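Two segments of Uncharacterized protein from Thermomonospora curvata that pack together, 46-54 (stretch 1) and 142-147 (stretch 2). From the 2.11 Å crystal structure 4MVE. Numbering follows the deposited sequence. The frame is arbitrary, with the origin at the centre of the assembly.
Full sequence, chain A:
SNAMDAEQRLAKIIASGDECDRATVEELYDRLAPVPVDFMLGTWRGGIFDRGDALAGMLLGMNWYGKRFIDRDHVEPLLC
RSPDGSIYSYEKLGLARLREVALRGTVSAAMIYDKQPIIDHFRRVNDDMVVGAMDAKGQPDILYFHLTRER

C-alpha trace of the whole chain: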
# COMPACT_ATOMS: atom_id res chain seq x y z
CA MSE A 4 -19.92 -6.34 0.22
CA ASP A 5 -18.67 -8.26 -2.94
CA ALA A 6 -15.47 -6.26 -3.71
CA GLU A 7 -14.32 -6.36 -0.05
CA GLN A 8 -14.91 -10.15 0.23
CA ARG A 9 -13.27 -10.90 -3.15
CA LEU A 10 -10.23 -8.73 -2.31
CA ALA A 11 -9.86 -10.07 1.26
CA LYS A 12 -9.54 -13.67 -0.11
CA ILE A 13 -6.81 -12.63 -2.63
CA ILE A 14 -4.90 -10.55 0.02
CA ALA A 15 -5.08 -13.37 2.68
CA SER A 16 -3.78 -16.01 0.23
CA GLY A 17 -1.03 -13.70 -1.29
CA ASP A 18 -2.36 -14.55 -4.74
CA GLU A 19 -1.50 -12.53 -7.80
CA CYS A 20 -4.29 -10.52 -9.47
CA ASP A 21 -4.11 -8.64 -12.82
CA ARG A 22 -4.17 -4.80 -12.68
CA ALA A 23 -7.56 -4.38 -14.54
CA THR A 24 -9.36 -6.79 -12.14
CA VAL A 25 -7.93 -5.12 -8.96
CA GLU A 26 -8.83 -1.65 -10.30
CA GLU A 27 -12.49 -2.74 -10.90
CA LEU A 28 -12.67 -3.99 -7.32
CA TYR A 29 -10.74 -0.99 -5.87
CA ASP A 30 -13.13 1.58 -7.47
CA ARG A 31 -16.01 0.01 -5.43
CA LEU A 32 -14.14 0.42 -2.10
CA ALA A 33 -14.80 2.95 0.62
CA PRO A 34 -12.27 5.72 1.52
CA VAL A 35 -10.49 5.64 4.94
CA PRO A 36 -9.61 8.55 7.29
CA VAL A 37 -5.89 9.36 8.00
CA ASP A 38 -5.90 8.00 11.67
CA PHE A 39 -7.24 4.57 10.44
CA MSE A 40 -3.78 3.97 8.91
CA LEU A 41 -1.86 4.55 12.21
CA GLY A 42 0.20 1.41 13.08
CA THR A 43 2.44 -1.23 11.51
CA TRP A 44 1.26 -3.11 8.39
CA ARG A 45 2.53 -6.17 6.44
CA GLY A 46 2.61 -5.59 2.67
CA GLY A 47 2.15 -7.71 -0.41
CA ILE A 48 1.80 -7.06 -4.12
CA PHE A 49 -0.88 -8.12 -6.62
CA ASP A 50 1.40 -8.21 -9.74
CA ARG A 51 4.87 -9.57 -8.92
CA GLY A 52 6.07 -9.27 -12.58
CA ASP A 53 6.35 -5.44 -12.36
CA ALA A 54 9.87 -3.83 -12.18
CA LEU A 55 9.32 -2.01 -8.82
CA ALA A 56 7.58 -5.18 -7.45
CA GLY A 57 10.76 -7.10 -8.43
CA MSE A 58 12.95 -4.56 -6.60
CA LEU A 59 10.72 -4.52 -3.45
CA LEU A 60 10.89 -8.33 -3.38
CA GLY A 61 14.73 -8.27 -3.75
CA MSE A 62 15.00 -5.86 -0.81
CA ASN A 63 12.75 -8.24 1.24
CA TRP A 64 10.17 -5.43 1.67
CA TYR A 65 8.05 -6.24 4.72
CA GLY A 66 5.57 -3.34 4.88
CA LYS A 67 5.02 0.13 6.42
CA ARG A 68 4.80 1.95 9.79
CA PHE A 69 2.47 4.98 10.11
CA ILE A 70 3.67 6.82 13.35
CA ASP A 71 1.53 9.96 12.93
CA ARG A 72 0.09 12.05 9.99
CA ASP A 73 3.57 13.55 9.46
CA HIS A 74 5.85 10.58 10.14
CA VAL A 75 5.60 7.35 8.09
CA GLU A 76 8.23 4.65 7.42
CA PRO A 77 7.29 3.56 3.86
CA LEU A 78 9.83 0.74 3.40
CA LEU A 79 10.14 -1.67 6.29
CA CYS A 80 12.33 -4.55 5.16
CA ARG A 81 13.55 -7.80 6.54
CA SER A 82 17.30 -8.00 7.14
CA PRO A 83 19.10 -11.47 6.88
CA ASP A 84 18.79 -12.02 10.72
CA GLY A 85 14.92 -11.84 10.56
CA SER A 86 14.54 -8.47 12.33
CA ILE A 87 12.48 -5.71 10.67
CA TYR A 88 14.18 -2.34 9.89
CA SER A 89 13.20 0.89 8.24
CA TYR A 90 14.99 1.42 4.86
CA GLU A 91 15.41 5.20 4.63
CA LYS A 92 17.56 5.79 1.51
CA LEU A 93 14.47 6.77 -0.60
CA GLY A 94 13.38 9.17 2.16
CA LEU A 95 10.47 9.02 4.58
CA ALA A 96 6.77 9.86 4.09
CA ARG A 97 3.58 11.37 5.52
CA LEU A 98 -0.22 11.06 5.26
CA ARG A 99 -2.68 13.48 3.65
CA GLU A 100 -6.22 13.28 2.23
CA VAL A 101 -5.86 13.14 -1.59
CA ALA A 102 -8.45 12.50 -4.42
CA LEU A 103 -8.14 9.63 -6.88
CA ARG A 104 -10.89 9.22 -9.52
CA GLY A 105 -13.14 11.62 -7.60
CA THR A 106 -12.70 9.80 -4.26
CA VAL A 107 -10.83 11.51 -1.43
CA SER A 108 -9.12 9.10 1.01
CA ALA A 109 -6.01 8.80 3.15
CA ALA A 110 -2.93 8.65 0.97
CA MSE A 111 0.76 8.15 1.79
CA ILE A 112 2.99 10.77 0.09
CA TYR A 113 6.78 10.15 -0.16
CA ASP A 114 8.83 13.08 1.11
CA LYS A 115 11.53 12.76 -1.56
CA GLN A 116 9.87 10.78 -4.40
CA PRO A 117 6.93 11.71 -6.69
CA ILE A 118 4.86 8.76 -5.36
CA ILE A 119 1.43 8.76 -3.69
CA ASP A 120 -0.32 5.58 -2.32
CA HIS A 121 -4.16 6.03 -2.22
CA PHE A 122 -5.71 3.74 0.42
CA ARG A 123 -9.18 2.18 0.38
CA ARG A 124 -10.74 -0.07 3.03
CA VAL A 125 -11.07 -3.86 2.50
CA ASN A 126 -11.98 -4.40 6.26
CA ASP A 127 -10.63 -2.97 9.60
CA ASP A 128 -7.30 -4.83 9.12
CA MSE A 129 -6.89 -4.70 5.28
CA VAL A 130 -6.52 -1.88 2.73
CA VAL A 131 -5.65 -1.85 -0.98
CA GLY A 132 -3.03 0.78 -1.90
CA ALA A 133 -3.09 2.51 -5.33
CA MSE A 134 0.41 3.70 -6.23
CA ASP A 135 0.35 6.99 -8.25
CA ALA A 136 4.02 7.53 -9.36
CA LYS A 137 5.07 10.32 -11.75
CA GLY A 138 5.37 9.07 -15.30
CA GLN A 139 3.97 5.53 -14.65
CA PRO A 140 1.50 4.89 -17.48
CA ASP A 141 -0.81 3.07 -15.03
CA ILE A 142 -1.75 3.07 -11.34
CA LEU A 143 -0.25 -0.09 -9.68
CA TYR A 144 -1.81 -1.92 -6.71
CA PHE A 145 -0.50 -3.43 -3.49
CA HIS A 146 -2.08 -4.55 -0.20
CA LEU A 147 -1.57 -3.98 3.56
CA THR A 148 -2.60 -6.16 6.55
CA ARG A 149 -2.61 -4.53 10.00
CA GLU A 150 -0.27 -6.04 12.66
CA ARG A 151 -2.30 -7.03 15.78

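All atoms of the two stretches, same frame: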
# COMPACT_ATOMS: atom_id res chain seq x y z
N GLY A 46 2.95 -5.84 4.06
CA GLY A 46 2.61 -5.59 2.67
C GLY A 46 2.82 -6.76 1.76
O GLY A 46 3.60 -7.66 2.07
N GLY A 47 2.10 -6.73 0.66
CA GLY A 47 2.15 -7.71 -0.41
C GLY A 47 1.74 -7.03 -1.70
O GLY A 47 1.20 -5.92 -1.67
N ILE A 48 2.03 -7.67 -2.82
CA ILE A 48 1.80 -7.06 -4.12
C ILE A 48 0.92 -7.96 -4.98
O ILE A 48 1.09 -9.17 -4.99
CB ILE A 48 3.18 -6.81 -4.80
CG1 ILE A 48 4.05 -5.87 -3.97
CG2 ILE A 48 3.02 -6.26 -6.22
CD1 ILE A 48 5.55 -6.01 -4.23
N PHE A 49 0.03 -7.35 -5.76
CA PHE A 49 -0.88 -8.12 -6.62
C PHE A 49 -0.20 -8.61 -7.91
O PHE A 49 -0.56 -9.68 -8.37
CB PHE A 49 -2.13 -7.30 -6.97
CG PHE A 49 -3.05 -7.10 -5.79
CD1 PHE A 49 -3.86 -8.14 -5.33
CD2 PHE A 49 -3.16 -5.85 -5.18
CE1 PHE A 49 -4.73 -7.95 -4.25
CE2 PHE A 49 -4.06 -5.65 -4.11
CZ PHE A 49 -4.84 -6.70 -3.66
N ASP A 50 0.70 -7.81 -8.52
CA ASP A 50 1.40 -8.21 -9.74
C ASP A 50 2.92 -8.20 -9.48
O ASP A 50 3.55 -7.14 -9.50
CB ASP A 50 1.01 -7.29 -10.90
CG ASP A 50 1.77 -7.51 -12.20
OD1 ASP A 50 2.28 -8.65 -12.43
OD2 ASP A 50 1.83 -6.56 -13.01
N ARG A 51 3.48 -9.39 -9.27
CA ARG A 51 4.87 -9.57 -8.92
C ARG A 51 5.82 -9.53 -10.15
O ARG A 51 7.04 -9.60 -9.95
CB ARG A 51 5.06 -10.88 -8.11
CG ARG A 51 4.60 -10.66 -6.66
CD ARG A 51 4.81 -11.82 -5.71
NE ARG A 51 3.91 -12.95 -5.95
CZ ARG A 51 2.69 -13.09 -5.43
NH1 ARG A 51 2.15 -12.12 -4.69
NH2 ARG A 51 1.96 -14.17 -5.69
N GLY A 52 5.28 -9.38 -11.36
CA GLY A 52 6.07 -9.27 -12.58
C GLY A 52 6.53 -7.86 -12.91
O GLY A 52 7.33 -7.68 -13.83
N ASP A 53 6.02 -6.85 -12.17
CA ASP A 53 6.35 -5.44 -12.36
C ASP A 53 7.80 -5.16 -11.84
O ASP A 53 8.25 -5.77 -10.87
CB ASP A 53 5.30 -4.54 -11.64
CG ASP A 53 5.68 -3.05 -11.53
OD1 ASP A 53 6.01 -2.44 -12.59
OD2 ASP A 53 5.75 -2.53 -10.39
N ALA A 54 8.51 -4.23 -12.51
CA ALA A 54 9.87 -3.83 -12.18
C ALA A 54 10.04 -3.45 -10.68
O ALA A 54 10.90 -4.02 -9.99
CB ALA A 54 10.30 -2.65 -13.05
N ILE A 142 -1.72 3.21 -12.79
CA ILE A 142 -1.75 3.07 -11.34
C ILE A 142 -1.42 1.59 -11.01
O ILE A 142 -1.97 0.72 -11.67
CB ILE A 142 -3.18 3.46 -10.82
CG1 ILE A 142 -3.56 4.95 -11.12
CG2 ILE A 142 -3.41 3.03 -9.34
CD1 ILE A 142 -2.69 6.06 -10.54
N LEU A 143 -0.55 1.30 -10.03
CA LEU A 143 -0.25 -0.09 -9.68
C LEU A 143 -0.77 -0.37 -8.23
O LEU A 143 -0.85 0.53 -7.39
CB LEU A 143 1.25 -0.42 -9.87
CG LEU A 143 1.80 -0.14 -11.32
CD1 LEU A 143 3.33 -0.15 -11.36
CD2 LEU A 143 1.24 -1.13 -12.37
N TYR A 144 -1.16 -1.60 -7.96
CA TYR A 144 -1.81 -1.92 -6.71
C TYR A 144 -1.00 -2.82 -5.81
O TYR A 144 -0.33 -3.73 -6.27
CB TYR A 144 -3.19 -2.58 -6.99
CG TYR A 144 -4.10 -1.66 -7.76
CD1 TYR A 144 -4.87 -0.70 -7.10
CD2 TYR A 144 -4.16 -1.70 -9.15
CE1 TYR A 144 -5.68 0.18 -7.81
CE2 TYR A 144 -4.93 -0.78 -9.87
CZ TYR A 144 -5.69 0.15 -9.19
OH TYR A 144 -6.44 1.06 -9.91
N PHE A 145 -1.12 -2.59 -4.50
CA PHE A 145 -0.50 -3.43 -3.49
C PHE A 145 -1.47 -3.58 -2.31
O PHE A 145 -2.52 -2.92 -2.29
CB PHE A 145 0.89 -2.87 -3.07
CG PHE A 145 0.83 -1.54 -2.35
CD1 PHE A 145 0.87 -0.34 -3.06
CD2 PHE A 145 0.73 -1.50 -0.96
CE1 PHE A 145 0.79 0.89 -2.40
CE2 PHE A 145 0.64 -0.27 -0.29
CZ PHE A 145 0.68 0.92 -1.01
N HIS A 146 -1.15 -4.42 -1.32
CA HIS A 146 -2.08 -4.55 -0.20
C HIS A 146 -1.36 -4.44 1.13
O HIS A 146 -0.15 -4.59 1.16
CB HIS A 146 -2.93 -5.84 -0.29
CG HIS A 146 -2.17 -7.10 -0.57
ND1 HIS A 146 -1.48 -7.76 0.44
CD2 HIS A 146 -2.02 -7.79 -1.72
CE1 HIS A 146 -0.95 -8.83 -0.14
NE2 HIS A 146 -1.27 -8.90 -1.43
N LEU A 147 -2.09 -4.08 2.20
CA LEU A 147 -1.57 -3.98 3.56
C LEU A 147 -2.52 -4.66 4.51
O LEU A 147 -3.73 -4.46 4.42
CB LEU A 147 -1.33 -2.52 4.01
CG LEU A 147 -0.36 -1.64 3.19
CD1 LEU A 147 -0.50 -0.16 3.60
CD2 LEU A 147 1.11 -2.16 3.25
O HOH W 1 0.66 -4.85 -8.29

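Where a strand residue lacks a side chain, an aromatic ring from the neighbouring strand can settle directly on the backbone, and His146 does this over Gly47. The CA of Gly47 lies over one face of the imidazole, and a CB built on this glycine would fall 2.2 Å from His146 CE1, so the ring occupies the very space a side chain would need. The two residues are also a hydrogen-bonded pair of an antiparallel sheet: Gly47 N donates to His146 O at 3.1 Å, and His146 N donates to Gly47 O at 2.8 Å, the second bond being shorter and nearly linear.

The same ring serves a second contact. Its edge is directed at the face of Phe49, with His146 CD2 3.6 Å from Phe49 CZ, the centroids 4.8 Å apart and the planes inclined at 71°, an edge-to-face arrangement. His146 NE2 is buried by the contact and has no hydrogen-bonding partner anywhere in the model.

On either side of this pair along the strands, Gly46 is opposite Leu147 and Ile48 opposite Phe145, both non-hydrogen-bonded pairs; the side chains of Ile48, Phe145 and Leu147 lie on the face of the sheet away from His146. Gly46 CA instead approaches His146 O at 3.3 Å in a CA-H...O contact, while Ile48 CG1 and Phe145 CB meet loosely at 4.4 Å.

Beyond Ile48 the pairing gives way to side-chain packing and solvent. Phe49 CD2 lies 3.7 Å from Tyr144 CB, and the Tyr144 carbonyl oxygen sits at the edge of the Phe49 ring. A water bridges the widening gap, accepting from Asp50 N at 3.0 Å and donating to Tyr144 O at 2.5 Å. Asp50 then opens a type I turn ending at Asp53, within which Gly52 N donates to Asp50 OD1 at 3.3 Å. The turn brings the chain back to stretch 2, where Asp53 OD2 lies 3.5 Å from Leu143 CD1.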